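Local coordinates for protein kojibiose phosphorylase (Gut metagenome, PDB 6W0P) that belongs to glycoside hydrolase family 65, joining an N-terminal beta-sandwich domain to a central helical catalytic domain and a small C-terminal domain, at residues Arg126-Leu131 with Ile137-Ser142; Leu233-Thr238 with Lys245-Tyr250; Met592-Tyr597 with Lys604-Asn609. All coordinates share one frame; numbering follows the deposited sequence.

Contact 1 of 3, residues Arg126-Leu131 with Ile137-Ser142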
loop_
_atom_site.group_PDB
_atom_site.type_symbol
_atom_site.label_atom_id
_atom_site.label_comp_id
_atom_site.label_asym_id
_atom_site.label_seq_id
_atom_site.Cartn_x
_atom_site.Cartn_y
_atom_site.Cartn_z
ATOM N N ARG A 126 41.818 -17.388 6.611
ATOM C CA ARG A 126 41.252 -17.881 7.883
ATOM C C ARG A 126 42.158 -19.013 8.348
ATOM O O ARG A 126 42.402 -19.931 7.540
ATOM C CB ARG A 126 39.786 -18.269 7.677
ATOM C CG ARG A 126 38.935 -18.191 8.936
ATOM C CD ARG A 126 37.458 -18.337 8.622
ATOM N NE ARG A 126 37.234 -19.341 7.586
ATOM C CZ ARG A 126 36.745 -20.569 7.781
ATOM N NH1 ARG A 126 36.387 -20.978 8.987
ATOM N NH2 ARG A 126 36.613 -21.392 6.750
ATOM N N THR A 127 42.669 -18.904 9.576
ATOM C CA THR A 127 43.548 -19.907 10.230
ATOM C C THR A 127 42.868 -20.374 11.530
ATOM O O THR A 127 42.232 -19.556 12.200
ATOM C CB THR A 127 44.944 -19.301 10.432
ATOM O OG1 THR A 127 45.465 -18.869 9.165
ATOM C CG2 THR A 127 45.912 -20.262 11.080
ATOM N N PHE A 128 42.939 -21.663 11.855
ATOM C CA PHE A 128 42.471 -22.193 13.159
ATOM C C PHE A 128 43.075 -23.581 13.370
ATOM O O PHE A 128 43.512 -24.229 12.389
ATOM C CB PHE A 128 40.941 -22.178 13.217
ATOM C CG PHE A 128 40.297 -22.849 12.034
ATOM C CD1 PHE A 128 40.049 -24.204 12.043
ATOM C CD2 PHE A 128 39.974 -22.129 10.899
ATOM C CE1 PHE A 128 39.492 -24.826 10.941
ATOM C CE2 PHE A 128 39.416 -22.752 9.796
ATOM C CZ PHE A 128 39.189 -24.103 9.812
ATOM N N THR A 129 43.150 -24.014 14.626
ATOM C CA THR A 129 43.625 -25.376 14.963
ATOM C C THR A 129 42.429 -26.219 15.419
ATOM O O THR A 129 41.773 -25.866 16.411
ATOM C CB THR A 129 44.804 -25.340 15.937
ATOM O OG1 THR A 129 45.830 -24.546 15.325
ATOM C CG2 THR A 129 45.321 -26.728 16.246
ATOM N N TRP A 130 42.165 -27.285 14.672
ATOM C CA TRP A 130 41.100 -28.287 14.921
ATOM C C TRP A 130 41.631 -29.320 15.912
ATOM O O TRP A 130 42.617 -30.014 15.564
ATOM C CB TRP A 130 40.713 -28.934 13.591
ATOM C CG TRP A 130 39.524 -29.830 13.636
ATOM C CD1 TRP A 130 38.568 -29.924 14.608
ATOM C CD2 TRP A 130 39.141 -30.739 12.602
ATOM N NE1 TRP A 130 37.621 -30.844 14.250
ATOM C CE2 TRP A 130 37.945 -31.357 13.022
ATOM C CE3 TRP A 130 39.693 -31.084 11.366
ATOM C CZ2 TRP A 130 37.293 -32.310 12.242
ATOM C CZ3 TRP A 130 39.055 -32.038 10.602
ATOM C CH2 TRP A 130 37.870 -32.639 11.035
ATOM N N LEU A 131 41.032 -29.381 17.104
ATOM C CA LEU A 131 41.312 -30.415 18.127
ATOM C C LEU A 131 40.307 -31.549 17.903
ATOM O O LEU A 131 39.175 -31.454 18.355
ATOM C CB LEU A 131 41.224 -29.794 19.522
ATOM C CG LEU A 131 41.857 -28.406 19.673
ATOM C CD1 LEU A 131 41.827 -27.962 21.130
ATOM C CD2 LEU A 131 43.284 -28.371 19.144
ATOM N N ILE A 137 45.179 -30.300 14.177
ATOM C CA ILE A 137 45.373 -29.961 12.741
ATOM C C ILE A 137 45.194 -28.445 12.544
ATOM O O ILE A 137 44.071 -27.914 12.719
ATOM C CB ILE A 137 44.441 -30.798 11.861
ATOM C CG1 ILE A 137 44.317 -32.239 12.381
ATOM C CG2 ILE A 137 44.910 -30.749 10.413
ATOM C CD1 ILE A 137 43.508 -33.147 11.493
ATOM N N LYS A 138 46.292 -27.768 12.221
ATOM C CA LYS A 138 46.292 -26.336 11.826
ATOM C C LYS A 138 45.807 -26.234 10.370
ATOM O O LYS A 138 46.438 -26.822 9.468
ATOM C CB LYS A 138 47.678 -25.739 12.058
ATOM C CG LYS A 138 47.672 -24.229 12.225
ATOM C CD LYS A 138 49.000 -23.603 11.886
ATOM C CE LYS A 138 48.923 -22.101 11.713
ATOM N NZ LYS A 138 50.198 -21.605 11.151
ATOM N N ILE A 139 44.661 -25.582 10.177
ATOM C CA ILE A 139 44.010 -25.367 8.851
ATOM C C ILE A 139 44.253 -23.914 8.465
ATOM O O ILE A 139 43.881 -23.039 9.270
ATOM C CB ILE A 139 42.485 -25.605 8.904
ATOM C CG1 ILE A 139 42.100 -26.928 9.571
ATOM C CG2 ILE A 139 41.877 -25.454 7.512
ATOM C CD1 ILE A 139 42.714 -28.115 8.941
ATOM N N ILE A 140 44.773 -23.661 7.267
ATOM C CA ILE A 140 44.795 -22.290 6.686
ATOM C C ILE A 140 43.988 -22.339 5.394
ATOM O O ILE A 140 44.357 -23.123 4.526
ATOM C CB ILE A 140 46.227 -21.788 6.441
ATOM C CG1 ILE A 140 47.159 -22.024 7.632
ATOM C CG2 ILE A 140 46.200 -20.326 6.029
ATOM C CD1 ILE A 140 48.646 -21.835 7.294
ATOM N N ILE A 141 42.926 -21.532 5.294
ATOM C CA ILE A 141 42.083 -21.414 4.070
ATOM C C ILE A 141 42.225 -19.992 3.536
ATOM O O ILE A 141 41.846 -19.038 4.230
ATOM C CB ILE A 141 40.629 -21.815 4.348
ATOM C CG1 ILE A 141 40.571 -23.236 4.903
ATOM C CG2 ILE A 141 39.768 -21.645 3.110
ATOM C CD1 ILE A 141 39.202 -23.680 5.315
ATOM N N SER A 142 42.783 -19.884 2.334
ATOM C CA SER A 142 43.130 -18.605 1.679
ATOM C C SER A 142 42.263 -18.464 0.426
ATOM O O SER A 142 42.036 -19.493 -0.238
ATOM C CB SER A 142 44.611 -18.560 1.395
ATOM O OG SER A 142 45.349 -18.791 2.593
#
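Ile139 lies over one face of the Phe128 ring in a hydrogen-bonded pair of the antiparallel hairpin formed by strands 123-132 and 135-145. Phe128 CG sits between the backbone N and the carbonyl carbon (chi1 52°), which tips the ring across the hairpin toward its partner. Atom by atom, Ile139 CB stands 4.0 Å from the ring centroid in a CH-pi contact, offset toward the rim. CG1 then approaches Phe128 CE1 at 3.6 Å, and the CG2 branch meets Phe128 CZ at 3.8 Å. A bend at chi2 takes the terminal methyl, CD1, off the ring without a close contact on strand 126-131. On this same face of the sheet, Arg126 runs alongside Ile141, and its NH2 comes 3.7 Å from Ile141 CD1. The guanidinium has its charge partners elsewhere, forming salt bridges with Asp47 and Glu48.

Thr127, Thr129, Lys138 and Ile140 line the other face. There the aliphatic part of the extended Lys138 crosses the threonines, CG packing on Thr129 OG1 and CE resting 3.6 Å from Thr127 CG2, while Thr127 OG1 lies 3.5 Å from Ile140 CG2. Six backbone hydrogen bonds join the strands at Arg126-Ile141, Phe128-Ile139 and Trp130-Ile137. That from Ile139 N to Phe128 O, at 2.8 Å, is nearly straight (169°), whereas Trp130 N approaches Ile137 O from 34° off its carbonyl plane. The hairpin thus combines a buried, mainly apolar face, where the charge of the one arginine is probably offset by Asp47 and Glu48, with a face pairing threonine hydroxyls with aliphatic carbons.

Contact 2 of 3, residues Leu233-Thr238 with Lys245-Tyr250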
loop_
_atom_site.group_PDB
_atom_site.type_symbol
_atom_site.label_atom_id
_atom_site.label_comp_id
_atom_site.label_asym_id
_atom_site.label_seq_id
_atom_site.Cartn_x
_atom_site.Cartn_y
_atom_site.Cartn_z
ATOM N N LEU A 233 35.051 -32.986 -6.061
ATOM C CA LEU A 233 36.350 -33.678 -6.118
ATOM C C LEU A 233 36.651 -34.204 -4.703
ATOM O O LEU A 233 36.594 -33.404 -3.751
ATOM C CB LEU A 233 37.395 -32.677 -6.625
ATOM C CG LEU A 233 37.323 -32.312 -8.111
ATOM C CD1 LEU A 233 38.158 -31.072 -8.413
ATOM C CD2 LEU A 233 37.787 -33.462 -8.986
ATOM N N ASN A 234 36.918 -35.516 -4.572
ATOM C CA ASN A 234 37.256 -36.205 -3.289
ATOM C C ASN A 234 38.775 -36.352 -3.183
ATOM O O ASN A 234 39.391 -36.843 -4.151
ATOM C CB ASN A 234 36.615 -37.595 -3.174
ATOM C CG ASN A 234 35.105 -37.539 -3.112
ATOM O OD1 ASN A 234 34.535 -36.736 -2.369
ATOM N ND2 ASN A 234 34.446 -38.396 -3.880
ATOM N N TYR A 235 39.359 -35.941 -2.057
ATOM C CA TYR A 235 40.803 -36.139 -1.755
ATOM C C TYR A 235 40.901 -36.937 -0.455
ATOM O O TYR A 235 40.270 -36.566 0.546
ATOM C CB TYR A 235 41.566 -34.810 -1.741
ATOM C CG TYR A 235 41.425 -34.036 -3.030
ATOM C CD1 TYR A 235 42.270 -34.270 -4.103
ATOM C CD2 TYR A 235 40.415 -33.099 -3.195
ATOM C CE1 TYR A 235 42.114 -33.601 -5.304
ATOM C CE2 TYR A 235 40.247 -32.421 -4.388
ATOM C CZ TYR A 235 41.094 -32.678 -5.448
ATOM O OH TYR A 235 40.930 -32.022 -6.625
ATOM N N GLU A 236 41.611 -38.058 -0.525
ATOM C CA GLU A 236 41.934 -38.937 0.624
ATOM C C GLU A 236 43.373 -38.609 0.986
ATOM O O GLU A 236 44.267 -39.094 0.292
ATOM C CB GLU A 236 41.798 -40.425 0.274
ATOM C CG GLU A 236 40.446 -40.827 -0.289
ATOM C CD GLU A 236 39.286 -40.749 0.684
ATOM O OE1 GLU A 236 38.121 -40.718 0.204
ATOM O OE2 GLU A 236 39.543 -40.719 1.914
ATOM N N LEU A 237 43.576 -37.739 1.968
ATOM C CA LEU A 237 44.928 -37.232 2.283
ATOM C C LEU A 237 45.451 -37.932 3.532
ATOM O O LEU A 237 44.678 -38.065 4.514
ATOM C CB LEU A 237 44.872 -35.712 2.466
ATOM C CG LEU A 237 44.293 -34.937 1.282
ATOM C CD1 LEU A 237 44.106 -33.483 1.634
ATOM C CD2 LEU A 237 45.165 -35.093 0.039
ATOM N N THR A 238 46.723 -38.320 3.479
ATOM C CA THR A 238 47.525 -38.741 4.640
ATOM C C THR A 238 48.398 -37.558 5.039
ATOM O O THR A 238 49.196 -37.108 4.224
ATOM C CB THR A 238 48.297 -40.025 4.320
ATOM O OG1 THR A 238 47.255 -40.910 3.914
ATOM C CG2 THR A 238 49.079 -40.585 5.494
ATOM N N LYS A 245 50.531 -29.862 4.160
ATOM C CA LYS A 245 49.969 -30.387 2.899
ATOM C C LYS A 245 49.008 -29.325 2.367
ATOM O O LYS A 245 48.069 -28.983 3.092
ATOM C CB LYS A 245 49.268 -31.722 3.180
ATOM C CG LYS A 245 48.570 -32.355 1.991
ATOM C CD LYS A 245 49.548 -32.961 1.007
ATOM C CE LYS A 245 48.887 -33.429 -0.280
ATOM N NZ LYS A 245 49.758 -33.193 -1.463
ATOM N N THR A 246 49.261 -28.797 1.174
ATOM C CA THR A 246 48.468 -27.690 0.580
ATOM C C THR A 246 47.871 -28.199 -0.718
ATOM O O THR A 246 48.539 -28.955 -1.362
ATOM C CB THR A 246 49.275 -26.411 0.294
ATOM O OG1 THR A 246 50.163 -26.626 -0.805
ATOM C CG2 THR A 246 50.110 -25.950 1.462
ATOM N N ILE A 247 46.690 -27.711 -1.073
ATOM C CA ILE A 247 46.072 -27.864 -2.417
ATOM C C ILE A 247 45.583 -26.476 -2.852
ATOM O O ILE A 247 45.151 -25.701 -1.973
ATOM C CB ILE A 247 44.953 -28.920 -2.360
ATOM C CG1 ILE A 247 44.305 -29.157 -3.722
ATOM C CG2 ILE A 247 43.913 -28.581 -1.313
ATOM C CD1 ILE A 247 43.372 -30.365 -3.739
ATOM N N THR A 248 45.673 -26.165 -4.147
ATOM C CA THR A 248 45.128 -24.917 -4.737
ATOM C C THR A 248 43.956 -25.267 -5.649
ATOM O O THR A 248 44.143 -26.113 -6.535
ATOM C CB THR A 248 46.216 -24.150 -5.487
ATOM O OG1 THR A 248 47.251 -23.972 -4.526
ATOM C CG2 THR A 248 45.730 -22.832 -6.045
ATOM N N ARG A 249 42.798 -24.658 -5.403
ATOM C CA ARG A 249 41.616 -24.705 -6.292
ATOM C C ARG A 249 41.570 -23.449 -7.175
ATOM O O ARG A 249 41.520 -22.323 -6.614
ATOM C CB ARG A 249 40.329 -24.782 -5.473
ATOM C CG ARG A 249 39.137 -25.200 -6.311
ATOM C CD ARG A 249 37.848 -24.555 -5.875
ATOM N NE ARG A 249 37.504 -24.826 -4.484
ATOM C CZ ARG A 249 36.372 -25.375 -4.075
ATOM N NH1 ARG A 249 35.478 -25.778 -4.954
ATOM N NH2 ARG A 249 36.116 -25.503 -2.783
ATOM N N TYR A 250 41.556 -23.657 -8.496
ATOM C CA TYR A 250 41.283 -22.636 -9.536
ATOM C C TYR A 250 39.819 -22.756 -9.952
ATOM O O TYR A 250 39.361 -23.890 -10.243
ATOM C CB TYR A 250 42.217 -22.833 -10.728
ATOM C CG TYR A 250 43.672 -22.811 -10.343
ATOM C CD1 TYR A 250 44.301 -23.963 -9.916
ATOM C CD2 TYR A 250 44.419 -21.638 -10.368
ATOM C CE1 TYR A 250 45.640 -23.967 -9.554
ATOM C CE2 TYR A 250 45.757 -21.621 -9.984
ATOM C CZ TYR A 250 46.375 -22.796 -9.582
ATOM O OH TYR A 250 47.689 -22.862 -9.222
#
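The phenol oxygen of Tyr235, OH, shares a hydrogen bond with Thr217 OG1, and the ring that carries it receives the tip of Ile247 on one face. Ile247 CD1 sits over the ring centre, 3.7 Å from the centroid and only 12° off the ring normal, so the methyl touches carbons all round the ring, closest to CZ, and makes a well-centred CH-pi contact. The isoleucine reaches this far because CG1 lies anti to the backbone N (chi1 -178°) and the chain stays extended to CD1. Thr217 also touches Ile247, so it borders both partners.

The two strands belong to different sheets of the N-terminal beta-sandwich: 230-239 lies in the five-stranded sheet and 245-256 in the larger one. They face each other across the sandwich without a backbone hydrogen bond between the segments, the CA atoms of Tyr235 and Ile247 being 9.8 Å apart. Leu169 and Leu171 of the neighbouring strand 165-174 pack on Ile247 and Tyr235 respectively. Nearer the start of strand 245-256, Lys245 bends at chi2 (74°), ahead of CE, which meets Leu237 CD2 at 4.1 Å with the two side chains crossing at about a right angle; a further turn at chi4 sets the direction of the amine.

Contact 3 of 3, residues Met592-Tyr597 with Lys604-Asn609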
loop_
_atom_site.group_PDB
_atom_site.type_symbol
_atom_site.label_atom_id
_atom_site.label_comp_id
_atom_site.label_asym_id
_atom_site.label_seq_id
_atom_site.Cartn_x
_atom_site.Cartn_y
_atom_site.Cartn_z
ATOM N N MET A 592 20.254 18.979 -0.405
ATOM C CA MET A 592 20.742 18.075 -1.470
ATOM C C MET A 592 20.999 18.885 -2.756
ATOM O O MET A 592 22.092 18.780 -3.289
ATOM C CB MET A 592 19.735 16.966 -1.767
ATOM C CG MET A 592 20.337 15.864 -2.582
ATOM S SD MET A 592 21.592 15.000 -1.601
ATOM C CE MET A 592 22.508 14.187 -2.905
ATOM N N PHE A 593 20.047 19.659 -3.275
ATOM C CA PHE A 593 20.321 20.354 -4.561
ATOM C C PHE A 593 21.341 21.476 -4.309
ATOM O O PHE A 593 22.108 21.783 -5.196
ATOM C CB PHE A 593 19.047 20.769 -5.299
ATOM C CG PHE A 593 18.305 21.944 -4.735
ATOM C CD1 PHE A 593 18.753 23.234 -4.958
ATOM C CD2 PHE A 593 17.127 21.758 -4.035
ATOM C CE1 PHE A 593 18.061 24.325 -4.456
ATOM C CE2 PHE A 593 16.419 22.845 -3.555
ATOM C CZ PHE A 593 16.893 24.126 -3.764
ATOM N N MET A 594 21.377 22.035 -3.109
ATOM C CA MET A 594 22.351 23.082 -2.763
ATOM C C MET A 594 23.750 22.454 -2.738
ATOM O O MET A 594 24.675 23.068 -3.296
ATOM C CB MET A 594 21.969 23.752 -1.449
ATOM C CG MET A 594 20.681 24.562 -1.598
ATOM S SD MET A 594 20.375 25.789 -0.304
ATOM C CE MET A 594 21.512 27.065 -0.856
ATOM N N PHE A 595 23.891 21.212 -2.250
ATOM C CA PHE A 595 25.178 20.467 -2.318
ATOM C C PHE A 595 25.572 20.216 -3.782
ATOM O O PHE A 595 26.738 20.470 -4.128
ATOM C CB PHE A 595 25.069 19.129 -1.594
ATOM C CG PHE A 595 26.188 18.170 -1.892
ATOM C CD1 PHE A 595 27.460 18.388 -1.385
ATOM C CD2 PHE A 595 25.951 17.002 -2.596
ATOM C CE1 PHE A 595 28.487 17.496 -1.633
ATOM C CE2 PHE A 595 26.981 16.101 -2.843
ATOM C CZ PHE A 595 28.247 16.360 -2.377
ATOM N N LEU A 596 24.636 19.728 -4.614
ATOM C CA LEU A 596 24.961 19.258 -5.996
ATOM C C LEU A 596 25.400 20.452 -6.853
ATOM O O LEU A 596 26.021 20.241 -7.931
ATOM C CB LEU A 596 23.771 18.529 -6.626
ATOM C CG LEU A 596 23.340 17.215 -5.965
ATOM C CD1 LEU A 596 22.069 16.693 -6.626
ATOM C CD2 LEU A 596 24.442 16.151 -6.023
ATOM N N TYR A 597 25.067 21.653 -6.392
ATOM C CA TYR A 597 25.310 22.946 -7.076
ATOM C C TYR A 597 25.880 23.969 -6.088
ATOM O O TYR A 597 25.553 25.186 -6.199
ATOM C CB TYR A 597 24.010 23.404 -7.736
ATOM C CG TYR A 597 23.651 22.621 -8.968
ATOM C CD1 TYR A 597 24.304 22.811 -10.177
ATOM C CD2 TYR A 597 22.637 21.689 -8.913
ATOM C CE1 TYR A 597 23.960 22.076 -11.304
ATOM C CE2 TYR A 597 22.273 20.954 -10.025
ATOM C CZ TYR A 597 22.934 21.145 -11.222
ATOM O OH TYR A 597 22.515 20.387 -12.271
ATOM N N LYS A 604 25.874 33.030 2.501
ATOM C CA LYS A 604 24.653 33.472 3.222
ATOM C C LYS A 604 23.470 32.572 2.835
ATOM O O LYS A 604 22.645 32.301 3.701
ATOM C CB LYS A 604 24.360 34.946 2.925
ATOM C CG LYS A 604 25.226 35.928 3.701
ATOM C CD LYS A 604 24.916 37.383 3.397
ATOM C CE LYS A 604 25.601 38.333 4.363
ATOM N NZ LYS A 604 25.404 39.742 3.961
ATOM N N GLN A 605 23.376 32.156 1.573
ATOM C CA GLN A 605 22.280 31.254 1.094
ATOM C C GLN A 605 22.375 29.881 1.767
ATOM O O GLN A 605 21.342 29.394 2.285
ATOM C CB GLN A 605 22.312 31.141 -0.424
ATOM C CG GLN A 605 21.760 32.399 -1.090
ATOM C CD GLN A 605 21.913 32.323 -2.584
ATOM O OE1 GLN A 605 22.977 31.972 -3.086
ATOM N NE2 GLN A 605 20.826 32.594 -3.290
ATOM N N LEU A 606 23.569 29.298 1.761
ATOM C CA LEU A 606 23.851 28.002 2.428
ATOM C C LEU A 606 23.570 28.118 3.928
ATOM O O LEU A 606 22.958 27.176 4.481
ATOM C CB LEU A 606 25.297 27.607 2.157
ATOM C CG LEU A 606 25.620 27.270 0.707
ATOM C CD1 LEU A 606 27.108 27.410 0.459
ATOM C CD2 LEU A 606 25.164 25.847 0.382
ATOM N N LEU A 607 23.987 29.205 4.578
ATOM C CA LEU A 607 23.824 29.309 6.057
ATOM C C LEU A 607 22.330 29.476 6.370
ATOM O O LEU A 607 21.846 28.810 7.294
ATOM C CB LEU A 607 24.709 30.427 6.625
ATOM C CG LEU A 607 24.595 30.740 8.125
ATOM C CD1 LEU A 607 25.252 29.684 8.992
ATOM C CD2 LEU A 607 25.222 32.101 8.453
ATOM N N ALA A 608 21.590 30.268 5.602
ATOM C CA ALA A 608 20.147 30.472 5.864
ATOM C C ALA A 608 19.442 29.118 5.752
ATOM O O ALA A 608 18.723 28.744 6.676
ATOM C CB ALA A 608 19.565 31.480 4.911
ATOM N N ASN A 609 19.689 28.376 4.674
ATOM C CA ASN A 609 18.993 27.080 4.424
ATOM C C ASN A 609 19.504 26.023 5.400
ATOM O O ASN A 609 18.692 25.222 5.862
ATOM C CB ASN A 609 19.079 26.674 2.962
ATOM C CG ASN A 609 18.255 27.600 2.096
ATOM O OD1 ASN A 609 17.086 27.304 1.877
ATOM N ND2 ASN A 609 18.825 28.714 1.630
#
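Met594 reaches from helix 590-596 to helix 603-613, two antiparallel helices that form an alpha-helical hairpin in the central catalytic domain; in family 65 this domain has the (alpha/alpha)6-barrel fold. The axes of the two short segments stand 11.3 Å apart, too far for backbones to meet, and the methionine makes the crossing. Its CG is anti to the carbonyl carbon and its second torsion is extended (chi2 -162°), carrying the sulfur straight across to the other helix. A turn at chi3 (77°) then swings the methyl along that helix.

SD meets Asn609 at CB, 3.6 Å away, the two side chains crossing at about a right angle. CE rests against the Gln605 carbonyl, 3.9 Å from Gln605 O, and lies 4.0 Å from Leu606 CD2. The thioether is thus met in two ways: Leu606 offers an apolar branch to the methyl, whereas Asn609 meets the sulfur with its CB, amide carbon and amide nitrogen, ND2 lying 3.8 Å from Met594 SD.

The Asn609 amide makes three hydrogen bonds: OD1 accepts from Phe546 N, and ND2 gives bonds to Leu544 O and, one turn back, to Gln605 O. These bonds should fix the amide plane beside the sulfur. Gln605 O accepts two donors, Asn609 N at 3.1 Å and Asn609 ND2 at 2.7 Å, which reach it from opposite faces of its carbonyl plane.

In the fold
Contacts 1 and 2 share the N-terminal sandwich, their centres about 15 Å apart, and both reach its larger sheet. Contact 1 joins hairpin neighbours within that sheet, so backbone hydrogen bonds dominate; contact 2 spans to the facing sheet and relies on side chains alone. All three are mainly buried, but contact 1 has one partly exposed face that includes the exposed Lys138, whereas contacts 2 and 3 each have a single partly exposed residue, Lys245 and Gln605, at the border. Contact 3 lies on the opposite side of the chain's centre, its own centre about 54 Å from that of contact 1, and joins helices through a thioether where the sandwich contacts use aromatic faces and isoleucines.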